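Local coordinates for putative oxidoreductase molybdopterin-binding subunit (Sulfolobus tokodaii, PDB 4ZOH), which probably serves as the molybdenum-bearing subunit of an aldehyde oxidase/xanthine dehydrogenase-type oxidoreductase, binding a pterin cytosine dinucleotide cofactor, at residues A[188-191]-A[192-196]; A[426-429]-A[430-434]; A[108-111]-A[112-115]; A[338-341]-A[342-346]. All blocks are in the same frame, centred on the assembly; numbering follows the deposited sequence.

Contact 1. Residues A[188-191]-A[192-196]; sequences AHYL and RRNLV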
# COMPACT_ATOMS: atom_id res chain seq x y z
N ALA A 188 -10.37 14.15 5.70
CA ALA A 188 -9.44 14.15 4.54
C ALA A 188 -9.59 15.47 3.69
O ALA A 188 -8.62 16.04 3.28
CB ALA A 188 -9.63 12.92 3.68
N HIS A 189 -10.81 15.96 3.51
CA HIS A 189 -11.10 17.03 2.58
C HIS A 189 -10.61 18.35 3.13
O HIS A 189 -10.05 19.15 2.36
CB HIS A 189 -12.59 17.04 2.25
CG HIS A 189 -13.13 15.67 1.96
ND1 HIS A 189 -12.99 15.06 0.73
CD2 HIS A 189 -13.82 14.78 2.75
CE1 HIS A 189 -13.57 13.86 0.76
NE2 HIS A 189 -14.08 13.67 1.97
N TYR A 190 -10.74 18.54 4.44
CA TYR A 190 -10.24 19.73 5.13
C TYR A 190 -8.71 19.77 5.22
O TYR A 190 -8.08 20.79 4.91
CB TYR A 190 -10.88 19.90 6.52
CG TYR A 190 -10.44 21.12 7.25
CD1 TYR A 190 -10.63 22.41 6.72
CD2 TYR A 190 -9.85 20.99 8.50
CE1 TYR A 190 -10.20 23.54 7.42
CE2 TYR A 190 -9.42 22.10 9.22
CZ TYR A 190 -9.62 23.36 8.68
OH TYR A 190 -9.15 24.40 9.43
N LEU A 191 -8.10 18.64 5.56
CA LEU A 191 -6.65 18.53 5.47
C LEU A 191 -6.17 18.80 4.01
O LEU A 191 -5.19 19.46 3.79
CB LEU A 191 -6.13 17.20 6.05
CG LEU A 191 -4.64 16.92 5.89
CD1 LEU A 191 -3.95 18.03 6.76
CD2 LEU A 191 -4.31 15.57 6.49
N ARG A 192 -6.87 18.29 3.01
CA ARG A 192 -6.44 18.61 1.69
C ARG A 192 -6.44 20.16 1.41
O ARG A 192 -5.46 20.69 0.87
CB ARG A 192 -7.33 17.94 0.67
CG ARG A 192 -6.78 18.13 -0.72
CD ARG A 192 -7.71 17.56 -1.77
NE ARG A 192 -7.43 18.30 -2.99
CZ ARG A 192 -8.00 19.48 -3.31
NH1 ARG A 192 -8.93 20.03 -2.50
NH2 ARG A 192 -7.63 20.11 -4.45
N ARG A 193 -7.52 20.84 1.80
CA ARG A 193 -7.59 22.28 1.66
C ARG A 193 -6.44 22.95 2.39
O ARG A 193 -5.85 23.88 1.86
CB ARG A 193 -8.91 22.81 2.10
CG ARG A 193 -9.99 22.63 1.08
CD ARG A 193 -11.28 23.33 1.53
NE ARG A 193 -11.89 22.71 2.74
CZ ARG A 193 -12.69 21.61 2.73
NH1 ARG A 193 -12.94 20.94 1.61
NH2 ARG A 193 -13.23 21.18 3.86
N ASN A 194 -6.09 22.48 3.58
CA ASN A 194 -4.98 23.05 4.32
C ASN A 194 -3.66 22.83 3.56
O ASN A 194 -2.83 23.73 3.49
CB ASN A 194 -4.90 22.50 5.73
CG ASN A 194 -6.05 23.00 6.61
OD1 ASN A 194 -6.61 24.06 6.33
ND2 ASN A 194 -6.42 22.22 7.68
N LEU A 195 -3.46 21.65 3.01
CA LEU A 195 -2.23 21.42 2.29
C LEU A 195 -2.19 22.19 0.94
O LEU A 195 -1.17 22.74 0.61
CB LEU A 195 -1.95 19.93 2.12
CG LEU A 195 -1.79 19.10 3.37
CD1 LEU A 195 -1.74 17.59 2.96
CD2 LEU A 195 -0.57 19.56 4.21
N VAL A 196 -3.28 22.26 0.22
CA VAL A 196 -3.38 23.04 -1.03
C VAL A 196 -2.95 24.51 -0.73
O VAL A 196 -2.07 25.02 -1.45
CB VAL A 196 -4.79 23.00 -1.67
CG1 VAL A 196 -4.94 24.04 -2.85
CG2 VAL A 196 -5.11 21.57 -2.14
O HOH W 1 -10.59 19.06 -0.51
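Tyr190 turns its CG opposite the backbone N (chi1 -179°), whereas Asn194, one helical turn on, places its CG beside its own N (chi1 -70°), and these choices bring the amide over one face of the phenol ring. The ND2 atom of Asn194 lies 3.4 Å from CE2 of Tyr190, displaced toward the rim, with the amide and ring planes 72° apart. Arg193 comes to the same ring from its edge: NH2 of Arg193 lies near the ring plane, 4.1 Å from CD1 of Tyr190. Its bent chain folds the guanidinium back along the helix until one face rests on the backbone of His189 and Tyr190; NH1 forms a salt bridge with Asp477, and NH2 binds the carbonyl of Gly478. Replacing Tyr190 by alanine is likely to leave the Asn194 amide without its aromatic cover and to remove the ring edge beside the Arg193 guanidinium, which Asp477 would still hold. Water 1 donates to O of His189 and accepts from NH1 of Arg192 at 2.8 Å; that nitrogen also pairs with Asp430 of the second subunit. On the buried side, CD1 of Leu191 meets CG of Leu195 at 4.2 Å, branched aliphatic groups suited to a hydrophobic face. Helix 188-199 belongs to a beta-alpha-beta unit: these two leucines pack on strands 179-183 and 204-207, while Leu195 and Asn194 also touch Tyr226 of helix 223-235.

Contact 2. Residues A[426-429]-A[430-434]; sequences SVKY and DGKIT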
# COMPACT_ATOMS: atom_id res chain seq x y z
N SER A 426 -23.98 5.55 -5.42
CA SER A 426 -23.75 5.10 -6.78
C SER A 426 -24.17 3.66 -6.99
O SER A 426 -23.91 2.81 -6.13
CB SER A 426 -22.24 5.24 -7.01
OG SER A 426 -21.89 4.75 -8.25
N VAL A 427 -24.70 3.32 -8.15
CA VAL A 427 -25.13 1.93 -8.37
C VAL A 427 -24.46 1.35 -9.58
O VAL A 427 -24.52 1.94 -10.68
CB VAL A 427 -26.68 1.82 -8.54
CG1 VAL A 427 -27.12 0.36 -8.72
CG2 VAL A 427 -27.38 2.52 -7.36
N LYS A 428 -23.83 0.18 -9.42
CA LYS A 428 -23.04 -0.40 -10.53
C LYS A 428 -24.04 -1.23 -11.42
O LYS A 428 -25.17 -1.51 -11.00
CB LYS A 428 -21.92 -1.28 -10.01
CG LYS A 428 -20.92 -0.58 -9.08
CD LYS A 428 -19.60 -1.33 -8.90
CE LYS A 428 -18.51 -0.38 -8.30
NZ LYS A 428 -18.19 0.72 -9.28
N TYR A 429 -23.63 -1.60 -12.61
CA TYR A 429 -24.48 -2.35 -13.53
C TYR A 429 -25.07 -3.59 -12.91
O TYR A 429 -26.24 -3.88 -13.22
CB TYR A 429 -23.68 -2.76 -14.75
CG TYR A 429 -24.47 -3.39 -15.87
CD1 TYR A 429 -25.27 -2.63 -16.74
CD2 TYR A 429 -24.37 -4.76 -16.10
CE1 TYR A 429 -25.95 -3.25 -17.80
CE2 TYR A 429 -25.07 -5.39 -17.13
CZ TYR A 429 -25.82 -4.64 -18.00
OH TYR A 429 -26.47 -5.31 -19.02
N ASP A 430 -24.26 -4.33 -12.10
CA ASP A 430 -24.70 -5.61 -11.47
C ASP A 430 -25.68 -5.29 -10.33
O ASP A 430 -26.33 -6.19 -9.81
CB ASP A 430 -23.52 -6.44 -10.98
CG ASP A 430 -22.52 -5.57 -10.12
OD1 ASP A 430 -21.79 -4.70 -10.67
OD2 ASP A 430 -22.56 -5.71 -8.89
N GLY A 431 -25.78 -4.01 -9.95
CA GLY A 431 -26.70 -3.61 -8.88
C GLY A 431 -26.08 -3.13 -7.57
O GLY A 431 -26.81 -2.61 -6.68
N LYS A 432 -24.77 -3.27 -7.43
CA LYS A 432 -24.12 -2.96 -6.14
C LYS A 432 -24.28 -1.49 -5.76
O LYS A 432 -24.09 -0.63 -6.57
CB LYS A 432 -22.66 -3.31 -6.14
CG LYS A 432 -21.99 -3.04 -4.77
CD LYS A 432 -20.48 -2.80 -4.91
CE LYS A 432 -19.76 -2.79 -3.57
NZ LYS A 432 -20.29 -1.80 -2.61
N ILE A 433 -24.62 -1.23 -4.51
CA ILE A 433 -24.78 0.16 -4.08
C ILE A 433 -23.66 0.54 -3.12
O ILE A 433 -23.43 -0.18 -2.12
CB ILE A 433 -26.13 0.37 -3.32
CG1 ILE A 433 -27.34 0.10 -4.26
CG2 ILE A 433 -26.23 1.79 -2.72
CD1 ILE A 433 -28.64 -0.17 -3.44
N THR A 434 -23.08 1.71 -3.36
CA THR A 434 -22.10 2.31 -2.44
C THR A 434 -22.52 3.73 -2.12
O THR A 434 -22.85 4.51 -3.00
CB THR A 434 -20.67 2.30 -3.07
OG1 THR A 434 -20.46 1.01 -3.65
CG2 THR A 434 -19.54 2.57 -1.99
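Ser426 and Thr434 form an antiparallel hydrogen-bonded pair and Val427 and Ile433 the adjoining non-hydrogen-bonded pair of a beta hairpin, closed by a type I turn from Lys428 to Gly431 with a G1 beta bulge, in which Gly431 N donates to Lys428 O at 2.8 Å and Lys428 N to Lys432 O at 3.0 Å. Glycine suits the bulge because at its positive phi of 112° a side chain would collide with the preceding carbonyl. Beta-branched Val427 and Ile433 suit extended strands and stand next to each other on one face of the hairpin, with CG2 of Val427 3.9 Å from CG1 of Ile433. On the turn, chi1 of 49° sets CG of Asp430 between its backbone N and carbonyl carbon, bringing OD1 to 3.5 Å from CB of Lys428. That carboxylate forms a salt bridge with Arg192 of the second subunit, while Lys428 NZ donates to Thr472 O of the same subunit: the charged residues suit a turn that meets another chain. Lys432 NZ donates to Thr434 OG1 at 3.0 Å and also pairs with Glu466. Strands 420-427 and 433-437 are the central pair of a four-stranded sheet, between 553-559 and 465-468, and helix 538-547 packs against Val427 and Ile433.

Contact 3. Residues A[108-111]-A[112-115]; sequences VLDP and EKAL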
# COMPACT_ATOMS: atom_id res chain seq x y z
N VAL A 108 6.41 33.78 29.31
CA VAL A 108 5.27 33.89 30.20
C VAL A 108 4.32 32.65 30.08
O VAL A 108 3.96 32.27 28.96
CB VAL A 108 4.59 35.26 29.99
CG1 VAL A 108 3.96 35.41 28.64
CG2 VAL A 108 3.60 35.56 31.11
N LEU A 109 3.97 32.05 31.23
CA LEU A 109 3.10 30.84 31.40
C LEU A 109 1.65 31.16 31.81
O LEU A 109 0.68 30.50 31.38
CB LEU A 109 3.76 29.89 32.43
CG LEU A 109 5.17 29.44 32.04
CD1 LEU A 109 5.73 28.46 33.06
CD2 LEU A 109 5.21 28.83 30.63
N ASP A 110 1.50 32.19 32.61
CA ASP A 110 0.19 32.54 33.14
C ASP A 110 -0.48 33.57 32.26
O ASP A 110 0.10 34.65 32.09
CB ASP A 110 0.45 33.00 34.57
CG ASP A 110 -0.80 33.59 35.25
OD1 ASP A 110 -1.86 33.85 34.64
OD2 ASP A 110 -0.66 33.84 36.46
N PRO A 111 -1.69 33.28 31.69
CA PRO A 111 -2.30 34.20 30.72
C PRO A 111 -2.72 35.56 31.30
O PRO A 111 -2.90 36.56 30.54
CB PRO A 111 -3.55 33.43 30.23
CG PRO A 111 -3.87 32.46 31.32
CD PRO A 111 -2.52 32.04 31.85
N GLU A 112 -2.90 35.58 32.63
CA GLU A 112 -3.17 36.78 33.39
C GLU A 112 -1.98 37.71 33.48
O GLU A 112 -2.18 38.90 33.33
CB GLU A 112 -3.60 36.41 34.80
CG GLU A 112 -5.10 36.51 34.94
CD GLU A 112 -5.51 36.50 36.39
OE1 GLU A 112 -6.04 37.51 36.86
OE2 GLU A 112 -5.21 35.48 37.06
N LYS A 113 -0.79 37.18 33.75
CA LYS A 113 0.47 37.90 33.53
C LYS A 113 0.60 38.32 32.08
O LYS A 113 0.88 39.48 31.81
CB LYS A 113 1.67 37.03 33.87
CG LYS A 113 2.22 37.14 35.27
CD LYS A 113 1.31 36.46 36.28
CE LYS A 113 1.82 36.58 37.72
NZ LYS A 113 2.79 35.49 38.12
N ALA A 114 0.32 37.41 31.14
CA ALA A 114 0.69 37.59 29.74
C ALA A 114 -0.05 38.76 29.14
O ALA A 114 0.49 39.49 28.25
CB ALA A 114 0.42 36.32 28.91
N LEU A 115 -1.30 38.90 29.53
CA LEU A 115 -2.14 39.97 28.99
C LEU A 115 -1.65 41.41 29.39
O LEU A 115 -2.11 42.36 28.80
CB LEU A 115 -3.64 39.78 29.30
CG LEU A 115 -4.25 39.87 30.71
CD1 LEU A 115 -4.63 41.32 31.10
CD2 LEU A 115 -5.51 39.02 30.78
O HOH W 2 -4.39 32.95 35.13
O HOH W 3 -3.22 34.11 37.89
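Asp110 OD1 accepts the backbone N-H of Glu112 at 2.8 Å, the capping bond that makes this aspartate the N-cap of helix 111-114. The donor stands 36° out of the carboxylate plane. A CG trans to the backbone N (chi1 172°) bends the carboxylate back over the first turn, and OD2 reaches 3.3 Å from CD of Lys113, whose chain crosses it at about a right angle. Proline suits the next position, since a first-turn residue can do without an N-H to donate; Leu115 N binds Pro111 O at 3.0 Å. Farther out, CG1 of Val108 packs on CB of Ala114 at 3.7 Å, a small methyl that lets the incoming chain lie close. Two waters lie near both Asp110 and Glu112, and Lys259 and Lys261 grip the Glu112 carboxylate. Pro111 and Leu115 rest on strands 272-282 and 313-321. Were Asp110 an alanine, the Glu112 N-H would probably lose its cap and the first turn fray. The two carboxylates approach to 4.4 Å between Asp110 OD1 and Glu112 OE2, a proximity likely to be unfavourable that the waters and lysines probably ease; Lys113 NZ is near Asp110 OD2 but beyond a salt bridge, and the negative cap should interact favourably with the helix dipole.

Contact 4. Residues A[338-341]-A[342-346]; sequences EGIY and FIERI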
# COMPACT_ATOMS: atom_id res chain seq x y z
N GLU A 338 -16.63 24.32 29.22
CA GLU A 338 -16.19 25.38 30.14
C GLU A 338 -17.37 26.30 30.53
O GLU A 338 -17.60 26.55 31.69
CB GLU A 338 -15.04 26.16 29.54
CG GLU A 338 -13.82 25.31 29.22
CD GLU A 338 -13.83 24.76 27.79
OE1 GLU A 338 -14.77 24.01 27.41
OE2 GLU A 338 -12.85 25.06 27.01
N GLY A 339 -18.09 26.77 29.55
CA GLY A 339 -19.24 27.67 29.75
C GLY A 339 -20.38 27.06 30.60
O GLY A 339 -20.82 27.70 31.54
N ILE A 340 -20.91 25.87 30.21
CA ILE A 340 -21.84 25.09 31.06
C ILE A 340 -21.24 24.79 32.46
O ILE A 340 -21.92 24.98 33.46
CB ILE A 340 -22.35 23.81 30.33
CG1 ILE A 340 -23.09 24.16 29.05
CG2 ILE A 340 -23.17 22.87 31.27
CD1 ILE A 340 -24.21 25.19 29.26
N TYR A 341 -19.97 24.41 32.55
CA TYR A 341 -19.34 24.18 33.83
C TYR A 341 -19.43 25.45 34.72
O TYR A 341 -19.78 25.37 35.92
CB TYR A 341 -17.89 23.79 33.64
CG TYR A 341 -16.96 23.91 34.86
CD1 TYR A 341 -16.91 22.93 35.84
CD2 TYR A 341 -16.07 25.01 35.00
CE1 TYR A 341 -16.04 23.04 36.95
CE2 TYR A 341 -15.20 25.12 36.09
CZ TYR A 341 -15.17 24.14 37.07
OH TYR A 341 -14.23 24.23 38.18
N PHE A 342 -19.07 26.62 34.12
CA PHE A 342 -19.18 27.87 34.82
C PHE A 342 -20.58 28.16 35.35
O PHE A 342 -20.70 28.36 36.56
CB PHE A 342 -18.56 29.04 34.01
CG PHE A 342 -17.02 28.94 33.86
CD1 PHE A 342 -16.23 28.62 34.91
CD2 PHE A 342 -16.42 29.17 32.63
CE1 PHE A 342 -14.84 28.55 34.78
CE2 PHE A 342 -15.05 29.11 32.48
CZ PHE A 342 -14.25 28.77 33.54
N ILE A 343 -21.63 28.15 34.51
CA ILE A 343 -22.95 28.45 34.99
C ILE A 343 -23.45 27.39 36.01
O ILE A 343 -24.07 27.75 37.02
CB ILE A 343 -23.99 28.73 33.87
CG1 ILE A 343 -25.29 29.33 34.46
CG2 ILE A 343 -24.30 27.51 32.97
CD1 ILE A 343 -25.07 30.63 35.26
N GLU A 344 -23.15 26.10 35.79
CA GLU A 344 -23.63 25.02 36.69
C GLU A 344 -22.91 25.01 38.02
O GLU A 344 -23.51 24.71 39.07
CB GLU A 344 -23.62 23.66 36.01
CG GLU A 344 -24.51 23.58 34.82
CD GLU A 344 -25.97 23.78 35.24
OE1 GLU A 344 -26.45 22.92 36.03
OE2 GLU A 344 -26.59 24.81 34.81
N ARG A 345 -21.66 25.42 38.05
CA ARG A 345 -21.03 25.62 39.33
C ARG A 345 -21.61 26.84 40.10
O ARG A 345 -21.92 26.75 41.30
CB ARG A 345 -19.54 25.79 39.14
CG ARG A 345 -18.82 24.49 38.67
CD ARG A 345 -18.86 23.42 39.75
NE ARG A 345 -18.17 23.87 40.95
CZ ARG A 345 -18.73 24.05 42.14
NH1 ARG A 345 -20.02 23.74 42.34
NH2 ARG A 345 -17.96 24.49 43.16
N ILE A 346 -21.77 27.96 39.40
CA ILE A 346 -22.28 29.18 39.98
C ILE A 346 -23.66 28.85 40.60
O ILE A 346 -23.84 29.16 41.75
CB ILE A 346 -22.36 30.32 38.90
CG1 ILE A 346 -20.95 30.93 38.66
CG2 ILE A 346 -23.33 31.43 39.32
CD1 ILE A 346 -20.86 31.63 37.32
O HOH W 4 -15.62 24.93 40.44
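Tyr341 offers one ring face to Arg345, and this is the close-packed side of the contact. CG of Arg345 lies 3.9 Å from the ring centroid of Tyr341, 24° off the ring normal, a CH-pi contact made by the aliphatic part of the arginine. With CG of Tyr341 set beside its own carbonyl carbon (chi1 162°), the ring lies alongside the next turn, where Arg345 runs in the same direction. The ring of Phe342 adjoins the Tyr341 ring obliquely, CD1 of Phe342 3.6 Å from CD2 of Tyr341, with the two planes 57° apart. Such flat, broad side chains suit the space between the helix and the sheet: Phe342 touches Leu155 and Leu260, on strands 149-161 and 254-266.

All of this lies on helix 336-353 of the molybdopterin cofactor-binding region, where successive i to i+4 bonds, such as Arg345 N to Tyr341 O at 2.8 Å, hold the residues one turn apart in line.

Packing within the helix is looser where CD1 of Ile340 stands 4.4 Å from CG2 of Ile343; CG2 of Ile340 makes an ordinary contact with CG of Glu344, and helix 673-688 covers Ile340. The Glu344 carboxylate turns to Arg362 and Tyr309. In place of direct contact, the polar ends of Tyr341 and Arg345 are joined by water 4, 2.7 Å from Tyr341 OH and accepting from Arg345 NE at the edge of the guanidinium, in its plane. Glu687 and the carbonyl of Ile694 take NH2 of that arginine and Asn684 takes NH1, partners that probably offset the cost of burying its charge beside helix 673-688.

Overall arrangement
Contacts 1, 2 and 4 are buried, whereas contact 3 lies at the surface. Contacts 1 and 4 each lie within a single helix on opposite sides of the chain's centre, about 35 Å apart between centres; aromatic faces meet an amide in one and an aliphatic arginine chain in the other. Contact 2 is a hairpin dominated by backbone bonds, and contact 3 a capped helix start with water and carboxylates. Although contacts 1 and 2 do not touch within one chain, Arg192 of one copy pairs with Asp430 of the other, linking them across the subunit interface. Contacts 3 and 4 meet the same five-stranded sheet and share strand 254-266, contact 3 through salt bridges and contact 4 through apolar packing.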